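Local coordinates for protein acetylserotonin O-methyltransferase (Homo sapiens, PDB 4A6E) that catalyses the methylation that yields melatonin, transferring a methyl group from S-adenosyl-L-methionine to N-acetylserotonin, at residues A[250-255]-A[281-286]; A[36-41]-A[84-89]. All coordinates share one frame; numbering follows the deposited sequence.

Contact 1 (A[250-255]-A[281-286]); sequences LARVLH and VIESLL. With SAM (S-adenosylmethionine), chain C; ASE (N-acetyl serotonin), chain D.
OE1 of Glu283 sits over one face of the His255 imidazole, offset toward the rim and 3.3 Å from CG of His255; the carboxylate plane is tilted 57° to the ring. The S-adenosylmethionine methyl group is at the edge of that ring, and His255 NE2 is hydrogen-bonded to O10 of N-acetylserotonin (2.8 Å); on the other ring nitrogen, ND1 has Glu311 as partner. The Arg252 guanidinium turns its edge to the cofactor carboxylate, NE bonding to SAM O and NH2 to SAM OXT, both at 2.8 Å and nearly straight. NH2 also bonds to Leu160 O and NH1 to Tyr338 OH. With an alanine here, the cofactor carboxylate is likely to lose its two-pronged grip, and Tyr338 OH this partner. The strands run parallel, as neighbours in the Rossmann-like sheet of class I methyltransferases, joined by the beta-alpha-beta crossover through helix 259-272. Ile282 N bonds to Leu250 O, and Arg252 N to Ile282 O (3.0 Å). Beyond Ala251 the first strand gives way to a turn, to which Glu283, its chain bent at chi2 (-79°), brings its carboxylate. OE2 takes the His255 N-H at 3.0 Å from above the carboxylate plane and also accepts from a water, which donates to Leu250 O and receives the Leu254 N-H. This ties the backbone bearing His255, the inferred proton donor/acceptor, to the neighbouring strand. On the sheet face of Leu250 and Val281, the Leu254 and Val281 side chains cross at about a right angle, CD1 of Leu254 3.9 Å from CG1 of Val281.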
loop_
_atom_site.group_PDB
_atom_site.type_symbol
_atom_site.label_atom_id
_atom_site.label_comp_id
_atom_site.label_asym_id
_atom_site.label_seq_id
_atom_site.Cartn_x
_atom_site.Cartn_y
_atom_site.Cartn_z
ATOM N N LEU A 250 26.299 10.332 12.648
ATOM C CA LEU A 250 25.885 9.837 11.326
ATOM C C LEU A 250 24.491 9.181 11.442
ATOM O O LEU A 250 24.382 7.956 11.656
ATOM C CB LEU A 250 26.887 8.810 10.756
ATOM C CG LEU A 250 28.130 9.265 10.023
ATOM C CD1 LEU A 250 28.911 8.046 9.554
ATOM C CD2 LEU A 250 27.783 10.075 8.780
ATOM N N ALA A 251 23.433 10.000 11.340
ATOM C CA ALA A 251 22.048 9.523 11.439
ATOM C C ALA A 251 21.468 9.302 10.046
ATOM O O ALA A 251 21.338 10.253 9.271
ATOM C CB ALA A 251 21.190 10.504 12.231
ATOM N N ARG A 252 21.144 8.039 9.720
ATOM C CA ARG A 252 20.553 7.648 8.439
ATOM C C ARG A 252 21.386 8.109 7.227
ATOM O O ARG A 252 20.832 8.534 6.208
ATOM C CB ARG A 252 19.073 8.112 8.321
ATOM C CG ARG A 252 18.153 7.498 9.365
ATOM C CD ARG A 252 16.704 7.796 9.068
ATOM N NE ARG A 252 16.352 9.194 9.303
ATOM C CZ ARG A 252 15.106 9.646 9.408
ATOM N NH1 ARG A 252 14.075 8.808 9.320
ATOM N NH2 ARG A 252 14.880 10.935 9.623
ATOM N N VAL A 253 22.717 8.016 7.346
ATOM C CA VAL A 253 23.651 8.344 6.275
ATOM C C VAL A 253 24.137 7.016 5.696
ATOM O O VAL A 253 23.859 6.742 4.537
ATOM C CB VAL A 253 24.800 9.273 6.736
ATOM C CG1 VAL A 253 25.828 9.473 5.631
ATOM C CG2 VAL A 253 24.257 10.613 7.206
ATOM N N LEU A 254 24.782 6.162 6.516
ATOM C CA LEU A 254 25.332 4.861 6.079
ATOM C C LEU A 254 24.370 3.964 5.292
ATOM O O LEU A 254 24.791 3.330 4.320
ATOM C CB LEU A 254 26.058 4.090 7.214
ATOM C CG LEU A 254 27.221 4.803 7.952
ATOM C CD1 LEU A 254 27.757 3.943 9.126
ATOM C CD2 LEU A 254 28.352 5.151 7.003
ATOM N N HIS A 255 23.073 3.985 5.651
ATOM C CA HIS A 255 22.045 3.203 4.960
ATOM C C HIS A 255 21.784 3.649 3.495
ATOM O O HIS A 255 21.135 2.910 2.763
ATOM C CB HIS A 255 20.754 3.079 5.802
ATOM C CG HIS A 255 19.826 4.261 5.741
ATOM N ND1 HIS A 255 18.452 4.111 5.891
ATOM C CD2 HIS A 255 20.094 5.575 5.559
ATOM C CE1 HIS A 255 17.939 5.328 5.783
ATOM N NE2 HIS A 255 18.885 6.243 5.587
ATOM N N VAL A 281 26.527 6.376 15.270
ATOM C CA VAL A 281 25.745 5.927 14.109
ATOM C C VAL A 281 24.316 5.673 14.606
ATOM O O VAL A 281 24.136 4.889 15.551
ATOM C CB VAL A 281 26.344 4.660 13.442
ATOM C CG1 VAL A 281 25.461 4.174 12.290
ATOM C CG2 VAL A 281 27.778 4.898 12.971
ATOM N N ILE A 282 23.321 6.380 14.016
ATOM C CA ILE A 282 21.906 6.238 14.384
ATOM C C ILE A 282 21.172 5.649 13.197
ATOM O O ILE A 282 20.922 6.336 12.205
ATOM C CB ILE A 282 21.243 7.534 14.936
ATOM C CG1 ILE A 282 21.972 8.036 16.206
ATOM C CG2 ILE A 282 19.736 7.312 15.189
ATOM C CD1 ILE A 282 21.819 9.507 16.513
ATOM N N GLU A 283 20.889 4.345 13.288
ATOM C CA GLU A 283 20.219 3.581 12.238
ATOM C C GLU A 283 19.231 2.584 12.848
ATOM O O GLU A 283 19.323 2.295 14.044
ATOM C CB GLU A 283 21.273 2.815 11.399
ATOM C CG GLU A 283 22.215 3.682 10.565
ATOM C CD GLU A 283 21.697 4.248 9.259
ATOM O OE1 GLU A 283 20.468 4.209 9.024
ATOM O OE2 GLU A 283 22.522 4.794 8.492
ATOM N N SER A 284 18.304 2.056 12.029
ATOM C CA SER A 284 17.367 1.005 12.443
ATOM C C SER A 284 18.110 -0.341 12.281
ATOM O O SER A 284 18.327 -0.815 11.162
ATOM C CB SER A 284 16.089 1.034 11.606
ATOM O OG SER A 284 15.096 0.190 12.171
ATOM N N LEU A 285 18.550 -0.914 13.397
ATOM C CA LEU A 285 19.302 -2.163 13.377
ATOM C C LEU A 285 18.446 -3.358 12.980
ATOM O O LEU A 285 17.338 -3.534 13.487
ATOM C CB LEU A 285 20.010 -2.438 14.719
ATOM C CG LEU A 285 21.059 -1.426 15.208
ATOM C CD1 LEU A 285 21.465 -1.736 16.650
ATOM C CD2 LEU A 285 22.289 -1.405 14.304
ATOM N N LEU A 286 18.991 -4.187 12.099
ATOM C CA LEU A 286 18.394 -5.414 11.604
ATOM C C LEU A 286 18.794 -6.546 12.540
ATOM O O LEU A 286 19.930 -6.558 13.022
ATOM C CB LEU A 286 18.982 -5.660 10.202
ATOM C CG LEU A 286 18.150 -6.279 9.076
ATOM C CD1 LEU A 286 16.785 -5.624 8.930
ATOM C CD2 LEU A 286 18.901 -6.161 7.772
HETATM N N SAM C . 20.541 12.887 9.397
HETATM C CA SAM C . 19.184 13.271 8.876
HETATM C C SAM C . 18.050 12.381 9.389
HETATM O O SAM C . 18.259 11.204 9.737
HETATM O OXT SAM C . 16.884 12.854 9.440
HETATM C CB SAM C . 19.133 13.374 7.371
HETATM C CG SAM C . 19.263 11.955 6.807
HETATM S SD SAM C . 19.225 11.865 4.982
HETATM C CE SAM C . 18.933 10.189 4.811
HETATM C "C5'" SAM C . 20.951 11.865 4.424
HETATM C "C4'" SAM C . 21.554 13.266 4.508
HETATM O "O4'" SAM C . 22.892 13.186 3.953
HETATM C "C3'" SAM C . 20.719 14.253 3.659
HETATM O "O3'" SAM C . 20.490 15.370 4.489
HETATM C "C2'" SAM C . 21.624 14.554 2.415
HETATM O "O2'" SAM C . 21.519 15.912 1.984
HETATM C "C1'" SAM C . 23.024 14.347 3.065
HETATM N N9 SAM C . 24.133 14.106 2.152
HETATM C C8 SAM C . 24.149 13.211 1.114
HETATM N N7 SAM C . 25.314 13.267 0.513
HETATM C C5 SAM C . 26.141 14.162 1.128
HETATM C C6 SAM C . 27.485 14.582 0.924
HETATM N N6 SAM C . 28.269 14.047 -0.060
HETATM N N1 SAM C . 27.964 15.518 1.745
HETATM C C2 SAM C . 27.186 16.057 2.747
HETATM N N3 SAM C . 25.932 15.675 3.017
HETATM C C4 SAM C . 25.382 14.725 2.217
HETATM C C1 ASE D . 16.862 8.225 3.362
HETATM C C2 ASE D . 15.863 8.135 4.329
HETATM C C3 ASE D . 14.546 8.048 3.836
HETATM C C4 ASE D . 16.627 8.245 1.956
HETATM C C5 ASE D . 15.313 8.143 1.488
HETATM C C6 ASE D . 14.246 8.044 2.400
HETATM C C7 ASE D . 13.240 7.934 4.512
HETATM C C8 ASE D . 12.279 7.853 3.536
HETATM N N9 ASE D . 12.847 7.925 2.263
HETATM O O10 ASE D . 18.134 8.266 3.785
HETATM C C11 ASE D . 13.120 7.808 5.999
HETATM C C12 ASE D . 13.162 6.247 6.283
HETATM N N13 ASE D . 11.882 5.630 5.863
HETATM C C14 ASE D . 11.850 4.590 4.916
HETATM C C15 ASE D . 10.484 4.039 4.505
HETATM O O16 ASE D . 12.894 4.090 4.378
HETATM O O HOH W 1 24.242 6.517 9.308
#

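Contact 2 (A[36-41]-A[84-89]); sequences LLAEAP and YRNTEL. With SO4 (sulfate ion), chain G.
Leu37 of helix 33-39 packs down on strand 81-86 and carries most of the contact. With CG anti to the carbonyl carbon (chi1 -72°), the forked end of Leu37 lies over the strand backbone: CD2 of Leu37 comes to 3.5 Å from Tyr84 O, and CD1 of Leu37 to 4.1 Å from Arg85 C. Closer to the helix, Leu37 CB meets the amide of Asn86, 3.5 Å from ND2. That amide is held at both ends by partners beyond the two segments, ND2 by Phe34 O within the same helix and OD1 by Ser90 OG, which fixes its rotation and links helix 33-39 to the start of helix 88-93. Leu44 and Leu73 also pack against Leu37 on this buried side.

The outer side is looser. Ala38 CB lies 3.9 Å from ND2 of Asn86, while Arg85 points the opposite way from the helix, its chain extended from CG to NE. At the far end Thr87 is the N-cap of helix 88-93: its side chain caps a backbone N of the first turn, and Ser90 OG bonds back to Thr87 N, a capping box. A sulfate, probably from the crystallisation liquor, receives the Glu88 N-H at its O3 (2.8 Å). The helices with a small antiparallel sheet, strands 44-45 and 73-78 flanking 81-86, are consistent with the winged-helix fold of the O-methyltransferase dimerisation domain.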
loop_
_atom_site.group_PDB
_atom_site.type_symbol
_atom_site.label_atom_id
_atom_site.label_comp_id
_atom_site.label_asym_id
_atom_site.label_seq_id
_atom_site.Cartn_x
_atom_site.Cartn_y
_atom_site.Cartn_z
ATOM N N LEU A 36 -8.161 20.824 9.771
ATOM C CA LEU A 36 -9.469 21.474 9.696
ATOM C C LEU A 36 -10.331 21.111 10.913
ATOM O O LEU A 36 -11.072 21.971 11.419
ATOM C CB LEU A 36 -10.197 21.071 8.392
ATOM C CG LEU A 36 -11.507 21.799 8.082
ATOM C CD1 LEU A 36 -11.247 23.185 7.528
ATOM C CD2 LEU A 36 -12.316 21.023 7.094
ATOM N N LEU A 37 -10.230 19.829 11.361
ATOM C CA LEU A 37 -10.946 19.304 12.529
ATOM C C LEU A 37 -10.405 19.906 13.836
ATOM O O LEU A 37 -11.182 20.167 14.760
ATOM C CB LEU A 37 -10.903 17.765 12.575
ATOM C CG LEU A 37 -11.751 17.009 11.548
ATOM C CD1 LEU A 37 -11.546 15.533 11.692
ATOM C CD2 LEU A 37 -13.230 17.336 11.664
ATOM N N ALA A 38 -9.074 20.128 13.897
ATOM C CA ALA A 38 -8.377 20.739 15.035
ATOM C C ALA A 38 -8.663 22.249 15.097
ATOM O O ALA A 38 -8.756 22.797 16.193
ATOM C CB ALA A 38 -6.886 20.491 14.926
ATOM N N GLU A 39 -8.835 22.905 13.927
ATOM C CA GLU A 39 -9.126 24.338 13.810
ATOM C C GLU A 39 -10.616 24.653 13.917
ATOM O O GLU A 39 -10.985 25.821 14.015
ATOM C CB GLU A 39 -8.526 24.917 12.518
ATOM C CG GLU A 39 -7.014 25.067 12.571
ATOM C CD GLU A 39 -6.366 25.605 11.310
ATOM O OE1 GLU A 39 -6.580 26.798 10.993
ATOM O OE2 GLU A 39 -5.622 24.841 10.652
ATOM N N ALA A 40 -11.470 23.619 13.910
ATOM C CA ALA A 40 -12.930 23.744 14.007
ATOM C C ALA A 40 -13.404 24.067 15.438
ATOM O O ALA A 40 -12.741 23.681 16.400
ATOM C CB ALA A 40 -13.594 22.465 13.514
ATOM N N PRO A 41 -14.566 24.746 15.596
ATOM C CA PRO A 41 -15.080 25.043 16.954
ATOM C C PRO A 41 -15.601 23.815 17.717
ATOM O O PRO A 41 -15.768 23.855 18.939
ATOM C CB PRO A 41 -16.231 26.032 16.700
ATOM C CG PRO A 41 -16.210 26.343 15.233
ATOM C CD PRO A 41 -15.486 25.249 14.552
ATOM N N TYR A 84 -17.775 14.403 12.690
ATOM C CA TYR A 84 -16.446 13.819 12.862
ATOM C C TYR A 84 -15.575 14.676 13.722
ATOM O O TYR A 84 -15.699 15.901 13.711
ATOM C CB TYR A 84 -15.786 13.565 11.495
ATOM C CG TYR A 84 -16.629 12.686 10.595
ATOM C CD1 TYR A 84 -17.656 13.227 9.817
ATOM C CD2 TYR A 84 -16.453 11.305 10.572
ATOM C CE1 TYR A 84 -18.484 12.414 9.040
ATOM C CE2 TYR A 84 -17.271 10.481 9.794
ATOM C CZ TYR A 84 -18.276 11.042 9.018
ATOM O OH TYR A 84 -19.047 10.231 8.220
ATOM N N ARG A 85 -14.692 14.016 14.479
ATOM C CA ARG A 85 -13.739 14.634 15.394
ATOM C C ARG A 85 -12.416 13.872 15.368
ATOM O O ARG A 85 -12.370 12.729 14.907
ATOM C CB ARG A 85 -14.324 14.719 16.825
ATOM C CG ARG A 85 -14.534 13.396 17.567
ATOM C CD ARG A 85 -14.668 13.629 19.061
ATOM N NE ARG A 85 -15.194 12.468 19.788
ATOM C CZ ARG A 85 -14.653 11.957 20.894
ATOM N NH1 ARG A 85 -13.541 12.480 21.404
ATOM N NH2 ARG A 85 -15.217 10.916 21.495
ATOM N N ASN A 86 -11.343 14.500 15.861
ATOM C CA ASN A 86 -10.032 13.860 15.918
ATOM C C ASN A 86 -9.979 12.870 17.087
ATOM O O ASN A 86 -10.803 12.934 18.013
ATOM C CB ASN A 86 -8.922 14.912 16.084
ATOM C CG ASN A 86 -8.418 15.533 14.805
ATOM O OD1 ASN A 86 -7.990 14.845 13.871
ATOM N ND2 ASN A 86 -8.368 16.860 14.781
ATOM N N THR A 87 -8.998 11.959 17.023
ATOM C CA THR A 87 -8.674 10.963 18.042
ATOM C C THR A 87 -7.411 11.458 18.770
ATOM O O THR A 87 -6.904 12.545 18.462
ATOM C CB THR A 87 -8.411 9.582 17.397
ATOM O OG1 THR A 87 -7.456 9.704 16.332
ATOM C CG2 THR A 87 -9.680 8.892 16.929
ATOM N N GLU A 88 -6.901 10.666 19.730
ATOM C CA GLU A 88 -5.667 10.976 20.445
ATOM C C GLU A 88 -4.536 10.840 19.414
ATOM O O GLU A 88 -3.696 11.722 19.300
ATOM C CB GLU A 88 -5.485 9.966 21.592
ATOM C CG GLU A 88 -4.696 10.479 22.784
ATOM C CD GLU A 88 -5.243 11.706 23.490
ATOM O OE1 GLU A 88 -6.486 11.852 23.576
ATOM O OE2 GLU A 88 -4.417 12.531 23.945
ATOM N N LEU A 89 -4.606 9.774 18.593
ATOM C CA LEU A 89 -3.670 9.422 17.533
ATOM C C LEU A 89 -3.502 10.560 16.504
ATOM O O LEU A 89 -2.380 11.007 16.288
ATOM C CB LEU A 89 -4.152 8.108 16.861
ATOM C CG LEU A 89 -3.209 7.357 15.892
ATOM C CD1 LEU A 89 -3.670 5.908 15.694
ATOM C CD2 LEU A 89 -3.064 8.076 14.545
HETATM S S SO4 G . -9.617 8.687 21.563
HETATM O O1 SO4 G . -9.228 8.723 22.992
HETATM O O2 SO4 G . -10.286 9.946 21.201
HETATM O O3 SO4 G . -8.410 8.522 20.728
HETATM O O4 SO4 G . -10.526 7.563 21.325
#

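Overall arrangement
Contact 1 is wholly buried in the catalytic O-methyltransferase domain, whereas contact 2 lies nearer the surface of the dimerisation domain; their centres are 35 Å apart, they share no helix or strand, and contact 2 closes along the chain before contact 1 opens. One joins two parallel neighbours of a sheet through backbone bonds, a buried carboxylate and a water, with cofactor and substrate alongside. The other sets a helix on a strand mainly through a leucine, and Tyr84, Asn86 and Thr87 bond to residues outside the two segments. The second subunit packs on Tyr84 and Leu89 of contact 2 but does not touch the segments of contact 1.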